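Local coordinates for Sodium/sialic acid symporter SiaT (Proteus mirabilis, PDB 5NV9), which uses the inward sodium gradient to drive the uptake of N-acetylneuraminic acid, a host-derived sialic acid, across the inner membrane of the bacterium, at residues W76-G81 with P237-G242; I86-L91 with A246-F251. All coordinates share one frame; numbering follows the deposited sequence.

Contact 1. Residues W76-G81 with P237-G242. With SLB (N-acetyl-beta-neuraminic acid), chain D.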
loop_
_atom_site.group_PDB
_atom_site.type_symbol
_atom_site.label_atom_id
_atom_site.label_comp_id
_atom_site.label_asym_id
_atom_site.label_seq_id
_atom_site.Cartn_x
_atom_site.Cartn_y
_atom_site.Cartn_z
ATOM N N TRP A 76 17.212 4.410 -11.346
ATOM C CA TRP A 76 16.874 3.662 -10.137
ATOM C C TRP A 76 16.811 4.547 -8.911
ATOM O O TRP A 76 16.698 4.007 -7.826
ATOM C CB TRP A 76 17.919 2.595 -9.853
ATOM C CG TRP A 76 17.892 1.382 -10.725
ATOM C CD1 TRP A 76 17.628 1.329 -12.058
ATOM C CD2 TRP A 76 18.217 0.068 -10.322
ATOM N NE1 TRP A 76 17.705 0.035 -12.500
ATOM C CE2 TRP A 76 18.050 -0.765 -11.447
ATOM C CE3 TRP A 76 18.576 -0.508 -9.083
ATOM C CZ2 TRP A 76 18.301 -2.135 -11.409
ATOM C CZ3 TRP A 76 18.789 -1.873 -9.035
ATOM C CH2 TRP A 76 18.621 -2.689 -10.196
ATOM N N THR A 77 16.866 5.869 -9.024
ATOM C CA THR A 77 16.959 6.655 -7.778
ATOM C C THR A 77 15.857 6.388 -6.735
ATOM O O THR A 77 16.126 6.443 -5.564
ATOM C CB THR A 77 17.069 8.159 -8.025
ATOM O OG1 THR A 77 16.024 8.599 -8.870
ATOM C CG2 THR A 77 18.392 8.480 -8.628
ATOM N N PHE A 78 14.629 6.130 -7.170
ATOM C CA PHE A 78 13.534 5.825 -6.280
ATOM C C PHE A 78 13.721 4.623 -5.355
ATOM O O PHE A 78 13.085 4.538 -4.323
ATOM C CB PHE A 78 12.259 5.608 -7.069
ATOM C CG PHE A 78 11.502 6.876 -7.394
ATOM C CD1 PHE A 78 12.157 8.014 -7.919
ATOM C CD2 PHE A 78 10.116 6.891 -7.303
ATOM C CE1 PHE A 78 11.443 9.156 -8.265
ATOM C CE2 PHE A 78 9.390 8.055 -7.624
ATOM C CZ PHE A 78 10.056 9.176 -8.121
ATOM N N ILE A 79 14.608 3.696 -5.722
ATOM C CA ILE A 79 14.874 2.524 -4.916
ATOM C C ILE A 79 15.415 2.949 -3.531
ATOM O O ILE A 79 15.278 2.202 -2.564
ATOM C CB ILE A 79 15.790 1.465 -5.633
ATOM C CG1 ILE A 79 15.483 0.052 -5.110
ATOM C CG2 ILE A 79 17.286 1.823 -5.495
ATOM C CD1 ILE A 79 16.374 -1.036 -5.655
ATOM N N ILE A 80 15.977 4.133 -3.399
ATOM C CA ILE A 80 16.364 4.621 -2.068
ATOM C C ILE A 80 15.127 4.538 -1.144
ATOM O O ILE A 80 15.233 4.151 0.024
ATOM C CB ILE A 80 17.035 6.013 -2.142
ATOM C CG1 ILE A 80 18.377 5.918 -2.888
ATOM C CG2 ILE A 80 17.374 6.557 -0.761
ATOM C CD1 ILE A 80 18.811 7.234 -3.499
ATOM N N GLY A 81 13.939 4.783 -1.698
ATOM C CA GLY A 81 12.688 4.601 -0.964
ATOM C C GLY A 81 12.501 3.304 -0.222
ATOM O O GLY A 81 12.013 3.302 0.906
ATOM N N PRO A 237 17.835 14.013 -2.983
ATOM C CA PRO A 237 17.425 14.583 -1.676
ATOM C C PRO A 237 15.905 14.711 -1.477
ATOM O O PRO A 237 15.392 14.347 -0.409
ATOM C CB PRO A 237 18.063 15.981 -1.694
ATOM C CG PRO A 237 19.216 15.849 -2.632
ATOM C CD PRO A 237 18.789 14.886 -3.695
ATOM N N VAL A 238 15.183 15.178 -2.498
ATOM C CA VAL A 238 13.688 15.308 -2.411
ATOM C C VAL A 238 12.950 13.981 -2.172
ATOM O O VAL A 238 12.121 13.835 -1.262
ATOM C CB VAL A 238 13.157 16.031 -3.658
ATOM C CG1 VAL A 238 11.635 16.131 -3.618
ATOM C CG2 VAL A 238 13.806 17.414 -3.723
ATOM N N LEU A 239 13.281 12.974 -2.980
ATOM C CA LEU A 239 12.696 11.668 -2.797
ATOM C C LEU A 239 13.161 10.961 -1.487
ATOM O O LEU A 239 12.391 10.222 -0.909
ATOM C CB LEU A 239 12.882 10.788 -4.039
ATOM C CG LEU A 239 14.294 10.374 -4.365
ATOM C CD1 LEU A 239 14.655 9.193 -3.494
ATOM C CD2 LEU A 239 14.466 9.990 -5.838
HETATM N N MSE A 240 14.367 11.227 -0.991
HETATM C CA MSE A 240 14.784 10.713 0.304
HETATM C C MSE A 240 13.948 11.276 1.442
HETATM O O MSE A 240 13.436 10.508 2.244
HETATM C CB MSE A 240 16.254 10.972 0.592
HETATM C CG MSE A 240 17.061 9.940 -0.171
HETATM SE SE MSE A 240 19.003 10.297 -0.013
HETATM C CE MSE A 240 19.176 9.141 1.585
ATOM N N ILE A 241 13.782 12.599 1.523
ATOM C CA ILE A 241 12.922 13.169 2.553
ATOM C C ILE A 241 11.465 12.770 2.323
ATOM O O ILE A 241 10.783 12.352 3.267
ATOM C CB ILE A 241 12.985 14.703 2.641
ATOM C CG1 ILE A 241 14.415 15.188 2.611
ATOM C CG2 ILE A 241 12.389 15.166 3.973
ATOM C CD1 ILE A 241 14.500 16.603 2.080
ATOM N N GLY A 242 11.023 12.822 1.063
ATOM C CA GLY A 242 9.666 12.404 0.704
ATOM C C GLY A 242 9.366 10.941 1.061
ATOM O O GLY A 242 8.343 10.638 1.713
HETATM C C1 SLB D . 2.400 0.351 -3.948
HETATM C C2 SLB D . 3.299 1.071 -2.981
HETATM C C3 SLB D . 3.614 2.443 -3.529
HETATM C C4 SLB D . 4.701 3.175 -2.710
HETATM C C5 SLB D . 5.930 2.268 -2.761
HETATM C C6 SLB D . 5.580 0.876 -2.194
HETATM C C7 SLB D . 6.734 -0.135 -2.213
HETATM C C8 SLB D . 6.312 -1.474 -1.665
HETATM C C9 SLB D . 7.500 -2.425 -1.529
HETATM C C10 SLB D . 8.228 3.144 -2.557
HETATM C C11 SLB D . 9.321 3.393 -1.551
HETATM N N5 SLB D . 7.046 2.846 -1.998
HETATM O O1A SLB D . 2.941 -0.409 -4.823
HETATM O O1B SLB D . 1.132 0.575 -3.881
HETATM O O2 SLB D . 2.677 1.185 -1.669
HETATM O O4 SLB D . 5.024 4.481 -3.300
HETATM O O6 SLB D . 4.514 0.295 -2.941
HETATM O O7 SLB D . 7.184 -0.369 -3.552
HETATM O O8 SLB D . 5.684 -1.305 -0.400
HETATM O O9 SLB D . 8.463 -1.964 -0.549
HETATM O O10 SLB D . 8.424 3.157 -3.783
#
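Leu239 points from helix 236-253 of this LeuT-fold transporter at the start of the transmembrane span 77-92, where it meets Thr77, Phe78 and Ile80. The backbones come nearest at Phe78 and Leu239, whose CA atoms are 6.9 Å apart. No hydrogen bond joins the segments, so the evidence for the contact is van der Waals packing. The CG of Leu239 sits between its own backbone N and carbonyl carbon (chi1 67°), and from this branch point the two methyls reach different neighbours. CD2 takes the Thr77 and Phe78 side: it lies 3.7 Å from OG1 of Thr77, the two side chains crossing at about a right angle, and 3.7 Å from CD1 of Phe78. It comes to the phenyl ring obliquely, next to CD1 and CE1. CD1 of Leu239 instead lies 3.7 Å from the backbone O of Thr77 and 4.2 Å from CB of Ile80.

OG1 of Thr77 is hydrogen-bonded to Asp75, outside the two segments, and meets Leu239 by van der Waals contact. Although the CB of Phe78 points away from helix 236-253, its ring comes back to that helix; it also meets Phe243 of the sialic acid pocket edge-to-face and makes a cation-pi contact with Lys70. Gly81 reaches the bound sugar itself, its C atom lying 3.4 Å from the acetyl methyl C11 of N-acetylneuraminic acid.

Beside Leu239, Met240, present as selenomethionine, turns its end towards Ile80. CG2 of Ile80, anti to its backbone N, touches the bent Met240 chain, the two side chains lying oblique to one another. CE lies 3.9 Å from that methyl, and the tightest pair is Ile80 CG2 to Met240 CG at 3.4 Å, closer than usual carbon contact.

Contact 2. Residues I86-L91 with A246-F251; sequences IAILPL and ANIQQF
Where helix 80-87 gives way to helix 89-102 in the transmembrane span 77-92, Ile88 and Leu89 pack against Asn247, Ile248 and Phe251 of helix 236-253. In the register Ile88 faces Ile248, with a CA separation of 7.3 Å, and Leu89 faces Phe251; no hydrogen bond crosses it.

Ile88 has the largest share of the contact. Its CG1 lies between the backbone N and carbonyl carbon (chi1 60°), and the methyl beyond it, CD1, reaches the backbone of the partner helix, 3.5 Å from O of Asn247. The same methyl lies 4.0 Å from CB of Asn247 and 4.1 Å from CB of Phe251, one helical turn further on. Its other branch, CG2, meets CG1 of Ile248 more loosely at 4.3 Å. Leu89 comes in beside it: CD2 is 3.9 Å from CD1 of Phe251, the side chains crossing obliquely.

The O of Asn247 also lies in the plane of the Phe251 ring, at its edge, 3.2 Å from CD2, while it accepts the backbone bond from Phe251 N. The helix widens into a pi-type turn at 249-251. The amide of Asn247 donates through ND2 to O of Gly81, on helix 80-87, and its side chain lies about 4 Å from the bound sialic acid; that of Phe251 is as near to the side chain of Thr58, a substrate-binding residue. Apolar packing between membrane helices thus borders the central substrate site of a LeuT-fold symporter.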
loop_
_atom_site.group_PDB
_atom_site.type_symbol
_atom_site.label_atom_id
_atom_site.label_comp_id
_atom_site.label_asym_id
_atom_site.label_seq_id
_atom_site.Cartn_x
_atom_site.Cartn_y
_atom_site.Cartn_z
ATOM N N ILE A 86 13.002 0.022 5.196
ATOM C CA ILE A 86 13.605 -0.954 6.087
ATOM C C ILE A 86 14.279 -0.228 7.252
ATOM O O ILE A 86 14.109 -0.626 8.392
ATOM C CB ILE A 86 14.625 -1.817 5.350
ATOM C CG1 ILE A 86 13.937 -2.570 4.226
ATOM C CG2 ILE A 86 15.390 -2.743 6.304
ATOM C CD1 ILE A 86 14.927 -3.282 3.328
ATOM N N ALA A 87 15.040 0.827 6.962
ATOM C CA ALA A 87 15.742 1.562 8.004
ATOM C C ALA A 87 14.878 2.100 9.137
ATOM O O ALA A 87 15.342 2.221 10.250
ATOM C CB ALA A 87 16.504 2.717 7.384
ATOM N N ILE A 88 13.632 2.467 8.883
ATOM C CA ILE A 88 12.770 2.922 9.980
ATOM C C ILE A 88 12.174 1.799 10.833
ATOM O O ILE A 88 11.685 2.087 11.922
ATOM C CB ILE A 88 11.588 3.805 9.498
ATOM C CG1 ILE A 88 10.693 3.056 8.542
ATOM C CG2 ILE A 88 12.109 5.098 8.843
ATOM C CD1 ILE A 88 9.271 3.552 8.521
ATOM N N LEU A 89 12.208 0.536 10.389
ATOM C CA LEU A 89 11.517 -0.546 11.121
ATOM C C LEU A 89 11.886 -0.752 12.603
ATOM O O LEU A 89 11.006 -1.032 13.394
ATOM C CB LEU A 89 11.573 -1.904 10.364
ATOM C CG LEU A 89 10.825 -1.906 9.015
ATOM C CD1 LEU A 89 10.935 -3.213 8.225
ATOM C CD2 LEU A 89 9.367 -1.492 9.158
ATOM N N PRO A 90 13.185 -0.676 12.971
ATOM C CA PRO A 90 13.549 -0.770 14.390
ATOM C C PRO A 90 12.914 0.369 15.261
ATOM O O PRO A 90 12.431 0.133 16.396
ATOM C CB PRO A 90 15.076 -0.646 14.363
ATOM C CG PRO A 90 15.480 -0.867 12.938
ATOM C CD PRO A 90 14.347 -0.420 12.115
ATOM N N LEU A 91 12.813 1.558 14.690
ATOM C CA LEU A 91 12.162 2.672 15.369
ATOM C C LEU A 91 10.661 2.369 15.585
ATOM O O LEU A 91 10.082 2.701 16.643
ATOM C CB LEU A 91 12.323 3.934 14.526
ATOM C CG LEU A 91 13.762 4.441 14.262
ATOM C CD1 LEU A 91 14.434 4.642 15.601
ATOM C CD2 LEU A 91 14.614 3.538 13.361
ATOM N N ALA A 246 6.790 9.191 3.751
ATOM C CA ALA A 246 5.747 8.318 3.247
ATOM C C ALA A 246 5.819 6.972 3.939
ATOM O O ALA A 246 4.769 6.335 4.163
ATOM C CB ALA A 246 5.846 8.132 1.730
ATOM N N ASN A 247 7.052 6.556 4.241
ATOM C CA ASN A 247 7.315 5.275 4.873
ATOM C C ASN A 247 6.911 5.351 6.341
ATOM O O ASN A 247 6.311 4.404 6.850
ATOM C CB ASN A 247 8.807 4.823 4.746
ATOM C CG ASN A 247 9.183 4.411 3.311
ATOM O OD1 ASN A 247 8.338 3.960 2.559
ATOM N ND2 ASN A 247 10.425 4.632 2.923
ATOM N N ILE A 248 7.186 6.479 7.025
ATOM C CA ILE A 248 6.719 6.616 8.382
ATOM C C ILE A 248 5.181 6.549 8.359
ATOM O O ILE A 248 4.544 5.898 9.208
ATOM C CB ILE A 248 7.229 7.888 9.057
ATOM C CG1 ILE A 248 8.753 7.780 9.232
ATOM C CG2 ILE A 248 6.656 8.033 10.441
ATOM C CD1 ILE A 248 9.427 9.153 9.259
ATOM N N GLN A 249 4.572 7.230 7.419
ATOM C CA GLN A 249 3.086 7.124 7.312
ATOM C C GLN A 249 2.667 5.668 7.211
ATOM O O GLN A 249 1.775 5.187 7.928
ATOM C CB GLN A 249 2.581 7.880 6.102
ATOM C CG GLN A 249 1.090 7.697 5.929
ATOM C CD GLN A 249 0.500 8.587 4.853
ATOM O OE1 GLN A 249 0.917 9.727 4.648
ATOM N NE2 GLN A 249 -0.526 8.093 4.203
ATOM N N GLN A 250 3.287 4.975 6.291
ATOM C CA GLN A 250 2.864 3.564 5.939
ATOM C C GLN A 250 2.972 2.610 7.122
ATOM O O GLN A 250 2.068 1.838 7.366
ATOM C CB GLN A 250 3.687 3.040 4.762
ATOM C CG GLN A 250 3.352 1.634 4.245
ATOM C CD GLN A 250 1.958 1.545 3.651
ATOM O OE1 GLN A 250 1.778 1.641 2.425
ATOM N NE2 GLN A 250 0.952 1.381 4.521
ATOM N N PHE A 251 4.053 2.730 7.886
ATOM C CA PHE A 251 4.364 1.811 8.958
ATOM C C PHE A 251 3.972 2.196 10.366
ATOM O O PHE A 251 4.041 1.315 11.235
ATOM C CB PHE A 251 5.857 1.393 8.846
ATOM C CG PHE A 251 6.130 0.612 7.596
ATOM C CD1 PHE A 251 5.928 -0.763 7.566
ATOM C CD2 PHE A 251 6.510 1.259 6.416
ATOM C CE1 PHE A 251 6.136 -1.488 6.398
ATOM C CE2 PHE A 251 6.720 0.541 5.233
ATOM C CZ PHE A 251 6.532 -0.837 5.242
#

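In the fold
From the N terminus the chain passes 76-81, then 86-91 with four residues between them, and meets their partners 237-242 and 246-251 in the same order. Contact 1 closes a loop of 155 residues and contact 2 one of 154, both mostly helical; because their segments alternate, the loops cross. Together they join the transmembrane spans 77-92 and 236-252, both running from the periplasmic to the cytoplasmic side. The contact centres are 14 Å apart, contact 1 lying towards the periplasm, and the Gly81–Asn247 hydrogen bond bridges the two contacts next to the sialic acid site.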